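Local structure of cryptochrome DASH, chloroplastic/mitochondrial (Arabidopsis thaliana, 2J4D) at residues Lys266-Val271 against Gly281-Thr286; Arg308-Arg313 against Asn317-Val322. The protein repairs cyclobutane pyrimidine dimers in single-stranded DNA as a flavin- and folate-binding photolyase and may also act as a blue-light photoreceptor. One frame throughout, in Å; residues are numbered along the deposited sequence.

How the interactions relate
Along the chain the two contacts follow one another without nesting or crossing. Interaction 1 closes a loop around the short helix 272-275: the turn after helix 252-265 meets the turn that leads into the phosphate-binding residues S285 and T286. Interaction 2 then closes the tight hairpin between helix 299-312 and helix 317-339. The centres of interactions 1 and 2 are about 12 Å apart, and the two touch directly. D267 OD1 of 266-271 receives a probable hydrogen bond from Y309 OH and forms a salt bridge with R313 NH1, while the backbone of L269 and V271 packs on the S318 side chain. Together they tie the end of helix 252-265, the helical hairpin and the FAD diphosphate site into one patch.

Interaction 1. Residues Lys266-Val271 against Gly281-Thr286. With FAD (flavin-adenine dinucleotide), chain C.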
loop_
_atom_site.group_PDB
_atom_site.type_symbol
_atom_site.label_atom_id
_atom_site.label_comp_id
_atom_site.label_asym_id
_atom_site.label_seq_id
_atom_site.Cartn_x
_atom_site.Cartn_y
_atom_site.Cartn_z
ATOM N N LYS A 266 13.812 11.780 -13.885
ATOM C CA LYS A 266 12.900 12.845 -14.269
ATOM C C LYS A 266 13.042 14.107 -13.431
ATOM O O LYS A 266 12.502 15.151 -13.796
ATOM C CB LYS A 266 11.454 12.349 -14.230
ATOM C CG LYS A 266 11.155 11.321 -15.306
ATOM C CD LYS A 266 9.722 10.835 -15.227
ATOM C CE LYS A 266 9.337 10.130 -16.508
ATOM N NZ LYS A 266 9.458 11.080 -17.650
ATOM N N ASP A 267 13.757 14.008 -12.311
ATOM C CA ASP A 267 13.993 15.168 -11.444
ATOM C C ASP A 267 12.683 15.897 -11.116
ATOM O O ASP A 267 12.611 17.125 -11.135
ATOM C CB ASP A 267 14.985 16.106 -12.155
ATOM C CG ASP A 267 15.647 17.107 -11.217
ATOM O OD1 ASP A 267 15.814 16.805 -10.016
ATOM O OD2 ASP A 267 16.025 18.196 -11.700
ATOM N N LEU A 268 11.643 15.132 -10.798
ATOM C CA LEU A 268 10.344 15.714 -10.489
ATOM C C LEU A 268 10.109 15.999 -9.011
ATOM O O LEU A 268 9.155 16.690 -8.657
ATOM C CB LEU A 268 9.231 14.802 -11.001
ATOM C CG LEU A 268 9.153 14.708 -12.523
ATOM C CD1 LEU A 268 8.124 13.673 -12.932
ATOM C CD2 LEU A 268 8.792 16.079 -13.089
ATOM N N LEU A 269 10.972 15.480 -8.148
ATOM C CA LEU A 269 10.785 15.687 -6.717
ATOM C C LEU A 269 10.736 17.155 -6.330
ATOM O O LEU A 269 9.962 17.539 -5.453
ATOM C CB LEU A 269 11.889 14.983 -5.917
ATOM C CG LEU A 269 11.781 15.126 -4.391
ATOM C CD1 LEU A 269 10.418 14.626 -3.925
ATOM C CD2 LEU A 269 12.915 14.360 -3.709
ATOM N N LYS A 270 11.539 17.980 -6.994
ATOM C CA LYS A 270 11.572 19.403 -6.669
ATOM C C LYS A 270 10.305 20.192 -6.995
ATOM O O LYS A 270 10.220 21.377 -6.660
ATOM C CB LYS A 270 12.773 20.073 -7.341
ATOM C CG LYS A 270 12.774 19.982 -8.853
ATOM C CD LYS A 270 13.954 20.746 -9.421
ATOM C CE LYS A 270 14.202 20.384 -10.875
ATOM N NZ LYS A 270 13.000 20.592 -11.713
ATOM N N VAL A 271 9.326 19.562 -7.643
ATOM C CA VAL A 271 8.069 20.256 -7.961
ATOM C C VAL A 271 6.864 19.454 -7.488
ATOM O O VAL A 271 5.710 19.812 -7.759
ATOM C CB VAL A 271 7.904 20.526 -9.481
ATOM C CG1 VAL A 271 9.066 21.354 -9.981
ATOM C CG2 VAL A 271 7.791 19.214 -10.251
ATOM N N GLY A 281 -2.058 11.062 -15.346
ATOM C CA GLY A 281 -0.660 10.744 -15.580
ATOM C C GLY A 281 0.204 10.369 -14.393
ATOM O O GLY A 281 -0.117 10.675 -13.250
ATOM N N PRO A 282 1.336 9.705 -14.655
ATOM C CA PRO A 282 2.291 9.257 -13.642
ATOM C C PRO A 282 3.112 10.374 -13.014
ATOM O O PRO A 282 3.483 10.295 -11.847
ATOM C CB PRO A 282 3.169 8.279 -14.415
ATOM C CG PRO A 282 3.204 8.892 -15.786
ATOM C CD PRO A 282 1.755 9.265 -16.001
ATOM N N ASP A 283 3.371 11.419 -13.796
ATOM C CA ASP A 283 4.186 12.551 -13.370
ATOM C C ASP A 283 3.752 13.436 -12.203
ATOM O O ASP A 283 4.611 13.978 -11.517
ATOM C CB ASP A 283 4.449 13.469 -14.575
ATOM C CG ASP A 283 5.551 12.955 -15.485
ATOM O OD1 ASP A 283 5.888 11.755 -15.423
ATOM O OD2 ASP A 283 6.079 13.762 -16.280
ATOM N N TYR A 284 2.452 13.597 -11.958
ATOM C CA TYR A 284 2.015 14.506 -10.895
ATOM C C TYR A 284 2.347 14.152 -9.440
ATOM O O TYR A 284 2.298 15.031 -8.572
ATOM C CB TYR A 284 0.503 14.797 -11.021
ATOM C CG TYR A 284 -0.409 13.689 -10.539
ATOM C CD1 TYR A 284 -0.677 13.521 -9.180
ATOM C CD2 TYR A 284 -0.989 12.797 -11.443
ATOM C CE1 TYR A 284 -1.493 12.496 -8.731
ATOM C CE2 TYR A 284 -1.808 11.765 -11.004
ATOM C CZ TYR A 284 -2.052 11.618 -9.652
ATOM O OH TYR A 284 -2.820 10.570 -9.211
ATOM N N SER A 285 2.687 12.895 -9.165
ATOM C CA SER A 285 3.018 12.488 -7.792
ATOM C C SER A 285 3.990 11.318 -7.809
ATOM O O SER A 285 4.273 10.767 -8.869
ATOM C CB SER A 285 1.748 12.111 -7.025
ATOM O OG SER A 285 1.127 10.972 -7.598
ATOM N N THR A 286 4.503 10.921 -6.645
ATOM C CA THR A 286 5.477 9.833 -6.627
ATOM C C THR A 286 4.979 8.493 -7.147
ATOM O O THR A 286 5.757 7.733 -7.728
ATOM C CB THR A 286 6.039 9.556 -5.208
ATOM O OG1 THR A 286 5.013 8.960 -4.400
ATOM C CG2 THR A 286 6.552 10.847 -4.553
HETATM P PA FAD C . 1.969 10.933 -2.990
HETATM O O1A FAD C . 3.131 10.796 -3.891
HETATM O O2A FAD C . 1.215 12.209 -2.947
HETATM O O5B FAD C . 2.404 10.597 -1.478
HETATM C C5B FAD C . 3.601 9.835 -1.208
HETATM C C4B FAD C . 3.248 8.726 -0.212
HETATM O O4B FAD C . 2.727 9.330 0.971
HETATM C C3B FAD C . 2.170 7.755 -0.681
HETATM O O3B FAD C . 2.674 6.760 -1.556
HETATM C C2B FAD C . 1.653 7.245 0.629
HETATM O O2B FAD C . 2.348 6.135 1.155
HETATM C C1B FAD C . 1.705 8.490 1.531
HETATM N N9A FAD C . 0.449 9.267 1.609
HETATM C C8A FAD C . 0.106 10.394 0.888
HETATM N N7A FAD C . -1.097 10.855 1.206
HETATM C C5A FAD C . -1.556 9.996 2.180
HETATM C C6A FAD C . -2.768 9.950 2.909
HETATM N N6A FAD C . -3.755 10.827 2.782
HETATM N N1A FAD C . -2.918 8.924 3.827
HETATM C C2A FAD C . -1.921 7.993 3.992
HETATM N N3A FAD C . -0.741 7.979 3.327
HETATM C C4A FAD C . -0.612 8.990 2.426
HETATM N N1 FAD C . -3.205 5.242 0.587
HETATM C C2 FAD C . -2.685 3.968 0.683
HETATM O O2 FAD C . -1.483 3.782 0.726
HETATM N N3 FAD C . -3.579 2.887 0.728
HETATM C C4 FAD C . -4.964 3.018 0.680
HETATM O O4 FAD C . -5.704 2.017 0.721
HETATM C C4X FAD C . -5.491 4.328 0.581
HETATM N N5 FAD C . -6.875 4.556 0.523
HETATM C C5X FAD C . -7.388 5.854 0.541
HETATM C C6 FAD C . -8.770 6.076 0.607
HETATM C C7 FAD C . -9.324 7.377 0.625
HETATM C C7M FAD C . -10.822 7.547 0.701
HETATM C C8 FAD C . -8.427 8.504 0.571
HETATM C C8M FAD C . -8.929 9.939 0.584
HETATM C C9 FAD C . -7.035 8.294 0.505
HETATM C C9A FAD C . -6.486 6.977 0.489
HETATM N N10 FAD C . -5.082 6.734 0.420
HETATM C C10 FAD C . -4.575 5.421 0.535
HETATM C "C1'" FAD C . -4.115 7.861 0.627
HETATM C "C2'" FAD C . -3.603 8.579 -0.638
HETATM O "O2'" FAD C . -4.701 8.961 -1.449
HETATM C "C3'" FAD C . -2.680 7.651 -1.424
HETATM O "O3'" FAD C . -1.594 7.193 -0.595
HETATM C "C4'" FAD C . -2.023 8.295 -2.658
HETATM O "O4'" FAD C . -3.020 8.704 -3.596
HETATM C "C5'" FAD C . -1.088 7.282 -3.306
HETATM O "O5'" FAD C . -0.446 7.866 -4.442
HETATM P P FAD C . 0.981 8.538 -4.445
HETATM O O1P FAD C . 1.910 7.474 -4.031
HETATM O O2P FAD C . 1.242 9.106 -5.795
HETATM O O3P FAD C . 0.933 9.794 -3.475
#
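L268 and D283 mark the closest backbone approach, with CA atoms 7.5 Å apart, where the turn after helix 252-265 passes the type I turn P282-S285; no hydrogen bond joins the two segments. The L268 side chain carries the contact through one methyl, CD1, which lies 3.7 Å from D283 CG and 3.9 Å from each of D283 OD1 and OD2. The two side chains cross at about a right angle. K266 comes to the same carboxylate, its CD 3.9 Å from D283 OD1. The bend at the last torsion of K266 (chi4 -60°) leaves NZ 4.3 Å from D283 OD1, too far for a salt bridge. From the last residue of the turn onward the chain meets FAD. S285 OG donates to O2P of FAD at 2.6 Å. T286 grips O1A of FAD twice, from OG1 at 2.7 Å and from its backbone N at 3.1 Å, the latter bent to 138° at the hydrogen. In T286, chi1 of 71° sets OG1 between the backbone N and the carbonyl carbon, near enough to its own N for both to converge on one oxygen. K287 NZ bonds to S285 OG and P282 O. The contact with 266-271 is thus a loose surface one, methyl on carboxylate with a lysine nearby that may mildly stabilise the anion, whereas the side-chain hydroxyls of S285 and T286 bind the diphosphate, one oxygen on each phosphate.

Interaction 2. Residues Arg308-Arg313 against Asn317-Val322; sequences RYEKER and NSTYWV
T319 meets both E310 and Y309, offering the hydroxyl to E310 and the methyl to Y309, where helix 299-312 and helix 317-339 run nearly antiparallel. The short helical segments make an angle of 170° with their axes 10.8 Å apart, and E310 and T319 are the nearest pair, CA to CA 7.1 Å.

The polar part is a single hydrogen bond: T319 OG1 donates to E310 OE2 at 2.6 Å, and E310 OE2 accepts with its anti lone pair, the one turned away from the other carboxylate oxygen. E310 reaches across with its chain extended beyond CG, and its CG also lies against T319 CB at 3.9 Å. The backbone N of T319 is bonded to N316 OD1 in the connecting loop.

The apolar part belongs to Y309. With chi1 at -175°, CG of Y309 stands opposite the backbone N, and this torsion sets the CD2-CE2 side of the ring beside T319 CG2, which touches Y309 CE2 obliquely at 3.7 Å. One ring face is covered by R313 CB, 4.2 Å above the centre, and W264 packs against the ring edge-to-face. The phenol OH does not turn to T319 but bonds to D267 OD1, an oxygen that R313 NH1 also holds by a salt bridge.

T319 is therefore engaged on two sides, by a bond to E310 and by its methyl against Y309. Its chi1 of 63° directs the hydroxyl to the partly exposed glutamate and leaves the methyl for the buried tyrosine, and bond and packing together should restrict rotation of the threonine.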
loop_
_atom_site.group_PDB
_atom_site.type_symbol
_atom_site.label_atom_id
_atom_site.label_comp_id
_atom_site.label_asym_id
_atom_site.label_seq_id
_atom_site.Cartn_x
_atom_site.Cartn_y
_atom_site.Cartn_z
ATOM N N ARG A 308 19.695 12.573 0.008
ATOM C CA ARG A 308 20.723 12.666 -1.013
ATOM C C ARG A 308 20.315 13.674 -2.085
ATOM O O ARG A 308 21.145 14.452 -2.570
ATOM C CB ARG A 308 20.999 11.295 -1.642
ATOM C CG ARG A 308 22.252 11.323 -2.516
ATOM C CD ARG A 308 22.798 9.942 -2.856
ATOM N NE ARG A 308 22.147 9.358 -4.022
ATOM C CZ ARG A 308 21.141 8.500 -3.956
ATOM N NH1 ARG A 308 20.679 8.127 -2.771
ATOM N NH2 ARG A 308 20.600 8.019 -5.070
ATOM N N TYR A 309 19.034 13.671 -2.440
ATOM C CA TYR A 309 18.528 14.603 -3.442
ATOM C C TYR A 309 18.712 16.039 -2.961
ATOM O O TYR A 309 19.182 16.905 -3.716
ATOM C CB TYR A 309 17.046 14.344 -3.704
ATOM C CG TYR A 309 16.444 15.179 -4.819
ATOM C CD1 TYR A 309 16.372 14.690 -6.124
ATOM C CD2 TYR A 309 15.910 16.444 -4.561
ATOM C CE1 TYR A 309 15.777 15.435 -7.144
ATOM C CE2 TYR A 309 15.316 17.195 -5.568
ATOM C CZ TYR A 309 15.249 16.685 -6.859
ATOM O OH TYR A 309 14.635 17.419 -7.854
ATOM N N GLU A 310 18.351 16.291 -1.704
ATOM C CA GLU A 310 18.470 17.631 -1.144
ATOM C C GLU A 310 19.915 18.109 -1.133
ATOM O O GLU A 310 20.180 19.292 -1.340
ATOM C CB GLU A 310 17.893 17.686 0.278
ATOM C CG GLU A 310 16.395 17.411 0.341
ATOM C CD GLU A 310 15.763 17.899 1.622
ATOM O OE1 GLU A 310 16.422 17.817 2.683
ATOM O OE2 GLU A 310 14.599 18.353 1.575
ATOM N N LYS A 311 20.849 17.189 -0.904
ATOM C CA LYS A 311 22.266 17.538 -0.871
ATOM C C LYS A 311 22.854 17.770 -2.261
ATOM O O LYS A 311 23.584 18.735 -2.488
ATOM C CB LYS A 311 23.066 16.429 -0.179
ATOM C CG LYS A 311 24.578 16.664 -0.141
ATOM C CD LYS A 311 25.302 15.482 0.508
ATOM C CE LYS A 311 26.794 15.746 0.690
ATOM N NZ LYS A 311 27.517 15.920 -0.607
ATOM N N GLU A 312 22.525 16.888 -3.194
ATOM C CA GLU A 312 23.062 16.983 -4.539
ATOM C C GLU A 312 22.332 17.913 -5.499
ATOM O O GLU A 312 22.957 18.514 -6.377
ATOM C CB GLU A 312 23.135 15.588 -5.150
ATOM C CG GLU A 312 24.103 14.643 -4.439
ATOM C CD GLU A 312 24.062 13.233 -5.018
ATOM O OE1 GLU A 312 23.381 13.042 -6.046
ATOM O OE2 GLU A 312 24.707 12.320 -4.454
ATOM N N ARG A 313 21.019 18.039 -5.351
ATOM C CA ARG A 313 20.282 18.888 -6.271
ATOM C C ARG A 313 19.607 20.078 -5.620
ATOM O O ARG A 313 20.111 21.199 -5.708
ATOM C CB ARG A 313 19.276 18.050 -7.065
ATOM C CG ARG A 313 19.961 16.990 -7.935
ATOM C CD ARG A 313 18.980 16.233 -8.810
ATOM N NE ARG A 313 19.658 15.309 -9.716
ATOM C CZ ARG A 313 19.036 14.562 -10.627
ATOM N NH1 ARG A 313 17.718 14.628 -10.761
ATOM N NH2 ARG A 313 19.731 13.739 -11.401
ATOM N N ASN A 317 10.383 23.197 -0.541
ATOM C CA ASN A 317 9.106 22.759 0.017
ATOM C C ASN A 317 8.559 21.466 -0.564
ATOM O O ASN A 317 7.802 20.752 0.101
ATOM C CB ASN A 317 8.071 23.869 -0.123
ATOM C CG ASN A 317 7.827 24.581 1.181
ATOM O OD1 ASN A 317 7.142 24.058 2.069
ATOM N ND2 ASN A 317 8.406 25.773 1.324
ATOM N N SER A 318 8.939 21.164 -1.799
ATOM C CA SER A 318 8.480 19.945 -2.443
ATOM C C SER A 318 9.268 18.744 -1.943
ATOM O O SER A 318 8.697 17.676 -1.713
ATOM C CB SER A 318 8.615 20.050 -3.960
ATOM O OG SER A 318 7.601 20.887 -4.490
ATOM N N THR A 319 10.575 18.907 -1.776
ATOM C CA THR A 319 11.373 17.786 -1.302
ATOM C C THR A 319 10.917 17.417 0.101
ATOM O O THR A 319 10.901 16.245 0.461
ATOM C CB THR A 319 12.899 18.089 -1.313
ATOM O OG1 THR A 319 13.203 19.166 -0.415
ATOM C CG2 THR A 319 13.344 18.463 -2.719
ATOM N N TYR A 320 10.528 18.416 0.885
ATOM C CA TYR A 320 10.049 18.163 2.229
ATOM C C TYR A 320 8.639 17.569 2.223
ATOM O O TYR A 320 8.323 16.689 3.031
ATOM C CB TYR A 320 10.026 19.452 3.057
ATOM C CG TYR A 320 9.186 19.321 4.313
ATOM C CD1 TYR A 320 9.626 18.557 5.401
ATOM C CD2 TYR A 320 7.912 19.881 4.378
ATOM C CE1 TYR A 320 8.811 18.352 6.515
ATOM C CE2 TYR A 320 7.090 19.680 5.485
ATOM C CZ TYR A 320 7.543 18.915 6.547
ATOM O OH TYR A 320 6.714 18.704 7.628
ATOM N N TRP A 321 7.794 18.045 1.314
ATOM C CA TRP A 321 6.421 17.579 1.279
ATOM C C TRP A 321 6.252 16.084 1.072
ATOM O O TRP A 321 5.287 15.507 1.554
ATOM C CB TRP A 321 5.603 18.346 0.235
ATOM C CG TRP A 321 4.200 18.580 0.714
ATOM C CD1 TRP A 321 3.070 17.938 0.299
ATOM C CD2 TRP A 321 3.792 19.478 1.753
ATOM N NE1 TRP A 321 1.985 18.379 1.014
ATOM C CE2 TRP A 321 2.399 19.326 1.913
ATOM C CE3 TRP A 321 4.472 20.398 2.567
ATOM C CZ2 TRP A 321 1.666 20.058 2.854
ATOM C CZ3 TRP A 321 3.742 21.127 3.508
ATOM C CH2 TRP A 321 2.353 20.950 3.641
ATOM N N VAL A 322 7.175 15.443 0.371
ATOM C CA VAL A 322 7.030 14.009 0.188
ATOM C C VAL A 322 7.126 13.362 1.575
ATOM O O VAL A 322 6.462 12.367 1.849
ATOM C CB VAL A 322 8.113 13.436 -0.756
ATOM C CG1 VAL A 322 9.499 13.658 -0.175
ATOM C CG2 VAL A 322 7.872 11.951 -0.973
#